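Local coordinates for citrate lyase subunit beta-like protein (Mycobacterium tuberculosis H37Rv, PDB 6AS5), which is a magnesium-binding homotrimeric lyase of the HpcH/HpaI aldolase family that may play a role in fatty acid biosynthesis, at residues 43-48 against 70-75. Residues are numbered along the deposited sequence; the frame is centred on the assembly and turned at random. Where two conformers were deposited one is given.
With COA (coenzyme A), chain E; AAE (acetoacetic acid), chain F.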
ATOM      1  N   LEU A  43       3.442 -30.345  -2.785  1.00 19.52           N
ATOM      2  CA  LEU A  43       4.541 -31.024  -2.110  1.00 18.57           C
ATOM      3  C   LEU A  43       5.061 -30.227  -0.910  1.00 19.89           C
ATOM      4  O   LEU A  43       5.888 -30.729  -0.139  1.00 22.53           O
ATOM      5  CB  LEU A  43       5.696 -31.307  -3.082  1.00 21.83           C
ATOM      6  CG  LEU A  43       5.411 -32.248  -4.258  1.00 21.65           C
ATOM      7  CD1 LEU A  43       6.473 -32.076  -5.326  1.00 26.00           C
ATOM      8  CD2 LEU A  43       5.338 -33.706  -3.812  1.00 21.23           C
ATOM      9  N   GLU A  44       4.576 -28.995  -0.747  1.00 20.40           N
ATOM     10  CA  GLU A  44       5.060 -28.130   0.325  1.00 18.91           C
ATOM     11  C   GLU A  44       4.323 -28.267   1.667  1.00 22.50           C
ATOM     12  O   GLU A  44       4.219 -29.357   2.207  1.00 27.74           O
ATOM     13  CB  GLU A  44       5.119 -26.662  -0.109  1.00 20.73           C
ATOM     14  CG  GLU A  44       6.312 -25.931   0.504  1.00 23.85           C
ATOM     15  CD  GLU A  44       5.928 -24.608   1.132  1.00 22.28           C
ATOM     16  OE1 GLU A  44       4.714 -24.357   1.278  1.00 27.25           O
ATOM     17  OE2 GLU A  44       6.841 -23.819   1.471  1.00 26.43           O
ATOM     18  N   ASP A  45       3.840 -27.151   2.207  1.00 27.28           N
ATOM     19  CA  ASP A  45       3.354 -27.131   3.586  1.00 30.12           C
ATOM     20  C   ASP A  45       2.216 -28.104   3.856  1.00 33.93           C
ATOM     21  O   ASP A  45       2.030 -28.530   4.992  1.00 34.29           O
ATOM     22  CB  ASP A  45       2.963 -25.716   4.020  1.00 27.84           C
ATOM     23  CG  ASP A  45       4.164 -24.802   4.150  1.00 32.32           C
ATOM     24  OD1 ASP A  45       5.292 -25.326   4.059  1.00 37.10           O
ATOM     25  OD2 ASP A  45       3.990 -23.579   4.346  1.00 31.67           O
ATOM     26  N   GLY A  46       1.469 -28.460   2.813  1.00 34.25           N
ATOM     27  CA  GLY A  46       0.353 -29.379   2.950  1.00 28.85           C
ATOM     28  C   GLY A  46       0.770 -30.754   3.444  1.00 26.73           C
ATOM     29  O   GLY A  46      -0.024 -31.464   4.057  1.00 19.61           O
ATOM     30  N   VAL A  47       2.025 -31.115   3.187  1.00 31.27           N
ATOM     31  CA  VAL A  47       2.563 -32.437   3.523  1.00 29.26           C
ATOM     32  C   VAL A  47       3.724 -32.342   4.505  1.00 24.68           C
ATOM     33  O   VAL A  47       4.676 -31.589   4.279  1.00 23.31           O
ATOM     34  CB  VAL A  47       3.105 -33.130   2.269  1.00 34.65           C
ATOM     35  CG1 VAL A  47       3.291 -34.610   2.528  1.00 46.24           C
ATOM     36  CG2 VAL A  47       2.168 -32.905   1.091  1.00 31.02           C
ATOM     37  N   ALA A  48       3.655 -33.101   5.592  1.00 26.30           N
ATOM     38  CA  ALA A  48       4.735 -33.118   6.571  1.00 26.07           C
ATOM     39  C   ALA A  48       6.006 -33.617   5.925  1.00 31.77           C
ATOM     40  O   ALA A  48       5.963 -34.370   4.954  1.00 26.95           O
ATOM     41  CB  ALA A  48       4.379 -34.020   7.751  1.00 27.33           C
ATOM     42  N   VAL A  70      -1.187 -27.941 -11.705  1.00 16.83           N
ATOM     43  CA  VAL A  70       0.035 -27.254 -11.304  1.00 23.66           C
ATOM     44  C   VAL A  70       0.574 -27.963 -10.082  1.00 18.52           C
ATOM     45  O   VAL A  70      -0.206 -28.432  -9.268  1.00 18.67           O
ATOM     46  CB  VAL A  70      -0.274 -25.808 -10.909  1.00 14.32           C
ATOM     47  CG1 VAL A  70       0.974 -25.121 -10.300  1.00 17.43           C
ATOM     48  CG2 VAL A  70      -0.793 -25.054 -12.119  1.00 16.27           C
ATOM     49  N   VAL A  71       1.895 -28.048  -9.955  1.00 21.18           N
ATOM     50  CA  VAL A  71       2.498 -28.680  -8.786  1.00 23.83           C
ATOM     51  C   VAL A  71       3.236 -27.653  -7.947  1.00 20.56           C
ATOM     52  O   VAL A  71       4.214 -27.065  -8.405  1.00 26.60           O
ATOM     53  CB  VAL A  71       3.512 -29.785  -9.171  1.00 18.64           C
ATOM     54  CG1 VAL A  71       4.140 -30.377  -7.916  1.00 18.21           C
ATOM     55  CG2 VAL A  71       2.847 -30.880 -10.006  1.00 18.75           C
ATOM     56  N   ARG A  72       2.783 -27.432  -6.721  1.00 17.32           N
ATOM     57  CA  ARG A  72       3.531 -26.569  -5.809  1.00 22.79           C
ATOM     58  C   ARG A  72       4.728 -27.318  -5.241  1.00 26.30           C
ATOM     59  O   ARG A  72       4.572 -28.277  -4.475  1.00 28.35           O
ATOM     60  CB  ARG A  72       2.665 -26.029  -4.664  1.00 21.51           C
ATOM     61  CG  ARG A  72       3.424 -25.013  -3.790  1.00 16.42           C
ATOM     62  CD  ARG A  72       2.510 -24.233  -2.849  1.00 20.85           C
ATOM     63  NE  ARG A  72       2.245 -25.000  -1.644  1.00 21.52           N
ATOM     64  CZ  ARG A  72       1.805 -24.496  -0.495  1.00 27.60           C
ATOM     65  NH1 ARG A  72       1.563 -23.192  -0.359  1.00 19.70           N
ATOM     66  NH2 ARG A  72       1.615 -25.314   0.533  1.00 27.42           N
ATOM     67  N   ILE A  73       5.925 -26.897  -5.637  1.00 19.41           N
ATOM     68  CA  ILE A  73       7.135 -27.519  -5.135  1.00 20.79           C
ATOM     69  C   ILE A  73       7.568 -26.797  -3.865  1.00 20.88           C
ATOM     70  O   ILE A  73       6.842 -25.952  -3.354  1.00 25.83           O
ATOM     71  CB  ILE A  73       8.272 -27.498  -6.184  1.00 26.19           C
ATOM     72  CG1 ILE A  73       8.694 -26.066  -6.521  1.00 21.89           C
ATOM     73  CG2 ILE A  73       7.849 -28.227  -7.453  1.00 23.75           C
ATOM     74  CD1 ILE A  73       9.709 -26.001  -7.666  1.00 20.01           C
ATOM     75  N   ASN A  74       8.734 -27.148  -3.345  1.00 19.54           N
ATOM     76  CA  ASN A  74       9.294 -26.465  -2.184  1.00 23.14           C
ATOM     77  C   ASN A  74      10.143 -25.240  -2.571  1.00 24.94           C
ATOM     78  O   ASN A  74      10.453 -25.031  -3.742  1.00 27.07           O
ATOM     79  CB  ASN A  74      10.077 -27.453  -1.303  1.00 30.36           C
ATOM     80  CG  ASN A  74       9.159 -28.428  -0.557  1.00 35.08           C
ATOM     81  OD1 ASN A  74       8.552 -28.080   0.463  1.00 37.27           O
ATOM     82  ND2 ASN A  74       9.049 -29.652  -1.072  1.00 33.53           N
ATOM     83  N   ALA A  75      10.502 -24.424  -1.586  1.00 28.37           N
ATOM     84  CA  ALA A  75      11.156 -23.145  -1.855  1.00 20.71           C
ATOM     85  C   ALA A  75      12.603 -23.324  -2.330  1.00 16.80           C
ATOM     86  O   ALA A  75      13.214 -24.357  -2.083  1.00 19.75           O
ATOM     87  CB  ALA A  75      11.107 -22.266  -0.620  1.00 18.60           C
TER
HETATM   88  N1A COA E 302      -8.884 -32.135  -2.379  1.00 25.81           N
HETATM   89  C2A COA E 302      -9.709 -33.113  -2.791  1.00 25.53           C
HETATM   90  N3A COA E 302     -10.763 -33.507  -2.058  1.00 24.65           N
HETATM   91  C4A COA E 302     -11.015 -32.930  -0.865  1.00 23.70           C
HETATM   92  C5A COA E 302     -10.186 -31.911  -0.395  1.00 30.95           C
HETATM   93  C6A COA E 302      -9.102 -31.523  -1.195  1.00 30.06           C
HETATM   94  N6A COA E 302      -8.200 -30.425  -0.708  1.00 19.15           N
HETATM   95  N7A COA E 302     -10.662 -31.507   0.803  1.00 29.14           N
HETATM   96  C8A COA E 302     -11.749 -32.253   1.079  1.00 37.29           C
HETATM   97  N9A COA E 302     -11.962 -33.115   0.073  1.00 30.22           N
HETATM   98  C1B COA E 302     -13.040 -34.068  -0.026  1.00 29.62           C
HETATM   99  C2B COA E 302     -12.878 -35.270   0.780  1.00 35.10           C
HETATM  100  O2B COA E 302     -12.255 -36.246   0.024  1.00 34.66           O
HETATM  101  C3B COA E 302     -14.232 -35.679   1.007  1.00 39.81           C
HETATM  102  O3B COA E 302     -14.665 -36.296  -0.154  1.00 46.51           O
HETATM  103  P3B COA E 302     -15.640 -37.498  -0.061  1.00 50.09           P
HETATM  104  O7A COA E 302     -16.566 -37.295   1.122  1.00 46.15           O
HETATM  105  O8A COA E 302     -14.828 -38.755   0.103  1.00 33.72           O
HETATM  106  O9A COA E 302     -16.480 -37.573  -1.324  1.00 57.26           O
HETATM  107  C4B COA E 302     -14.956 -34.427   1.176  1.00 39.70           C
HETATM  108  O4B COA E 302     -14.204 -33.454   0.417  1.00 32.52           O
HETATM  109  C5B COA E 302     -15.042 -34.037   2.573  1.00 39.55           C
HETATM  110  O5B COA E 302     -13.883 -33.796   3.265  1.00 40.38           O
HETATM  111  P1A COA E 302     -13.892 -33.094   4.647  1.00 40.97           P
HETATM  112  O1A COA E 302     -14.273 -34.092   5.688  1.00 45.66           O
HETATM  113  O2A COA E 302     -14.854 -31.941   4.641  1.00 39.73           O
HETATM  114  O3A COA E 302     -12.480 -32.530   4.959  1.00 49.80           O
HETATM  115  P2A COA E 302     -11.316 -33.461   5.457  1.00 36.26           P
HETATM  116  O4A COA E 302     -11.264 -33.482   6.962  1.00 38.47           O
HETATM  117  O5A COA E 302     -11.476 -34.824   4.866  1.00 42.80           O
HETATM  118  O6A COA E 302      -9.980 -32.841   4.976  1.00 37.60           O
HETATM  119  CBP COA E 302      -8.396 -31.031   4.711  1.00 32.50           C
HETATM  120  CCP COA E 302      -9.761 -31.497   5.208  1.00 31.70           C
HETATM  121  CDP COA E 302      -7.324 -32.023   5.173  1.00 24.77           C
HETATM  122  CEP COA E 302      -8.070 -29.627   5.169  1.00 33.62           C
HETATM  123  CAP COA E 302      -8.514 -31.023   3.173  1.00 29.65           C
HETATM  124  OAP COA E 302      -9.557 -30.161   2.886  1.00 29.48           O
HETATM  125  C9P COA E 302      -7.272 -30.493   2.492  1.00 30.42           C
HETATM  126  O9P COA E 302      -6.288 -31.211   2.317  1.00 29.82           O
HETATM  127  N8P COA E 302      -7.295 -29.114   2.103  1.00 32.54           N
HETATM  128  C7P COA E 302      -6.149 -28.476   1.446  1.00 32.61           C
HETATM  129  C6P COA E 302      -4.836 -28.574   2.164  1.00 29.41           C
HETATM  130  C5P COA E 302      -3.662 -28.031   1.389  1.00 30.72           C
HETATM  131  O5P COA E 302      -3.374 -28.481   0.275  1.00 28.40           O
HETATM  132  N4P COA E 302      -2.882 -26.980   1.968  1.00 34.70           N
HETATM  133  C3P COA E 302      -1.784 -26.498   1.190  1.00 36.42           C
HETATM  134  C2P COA E 302      -1.926 -25.061   0.739  1.00 42.60           C
HETATM  135  S1P COA E 302      -2.894 -24.009   1.817  1.00 46.73           S
HETATM  136  O1  AAE F 303      -0.740 -17.916   3.422  1.00 27.68           O
HETATM  137  C2  AAE F 303      -0.117 -18.990   3.188  1.00 32.37           C
HETATM  138  O3  AAE F 303       1.094 -19.090   3.519  1.00 23.83           O
HETATM  139  C4  AAE F 303      -0.833 -20.138   2.544  1.00 37.37           C
HETATM  140  C5  AAE F 303      -0.411 -20.636   1.198  1.00 35.04           C
HETATM  141  O8  AAE F 303       0.732 -21.002   0.997  1.00 27.07           O
HETATM  142  C9  AAE F 303      -1.402 -20.703   0.086  1.00 37.09           C
HETATM  143  O   HOH W   1       9.439 -24.764   1.427  1.00 19.05           O
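L43 N donates to R72 O (2.9 Å, nearly straight), carrying the pairing of two neighbouring parallel strands, 38-42 and 69-72, just past the end of the first. This is the C-terminal mouth of a TIM barrel, where loops of the HpcH/HpaI aldolase fold gather the active site. E44 carries the side-chain contact outward from its CB, which lies 3.7 Å from both R72 NE and I73 O. CG runs tightly against the amide of N74, 3.1 Å from OD1. The chain then bends at chi2 (-131°), bringing the carboxylate back over one face of the R72 guanidinium: OE1 sits over the centre of that face, 3.3 Å from R72 NH2, with the two planes 77° apart. Because OE1 lies well out of the guanidinium plane, no N-H of R72 points at it and the salt bridge is one of charge alone. OE1 also takes the backbone N-H of D45, while OE2 pairs with K100 and accepts from a water that bridges to A75 N.

R72, a substrate-binding residue, has coenzyme A atom C2P over its opposite face, and D42 receives its NE in a salt bridge. N74 ND2 gives L43 O a weak hydrogen bond; its stronger partner is D84, and K52 serves both L43 O and N74 OD1. On the side facing helices 52-61 and 79-88, L43 CD1 meets V71 CG1. The type I turn E44-V47 takes the loop past the ligands, and at the substrate end R72 NH1 makes a weak hydrogen bond to acetoacetate O8 near the guanidinium plane, 2.7 Å long but bent to 129° at the hydrogen.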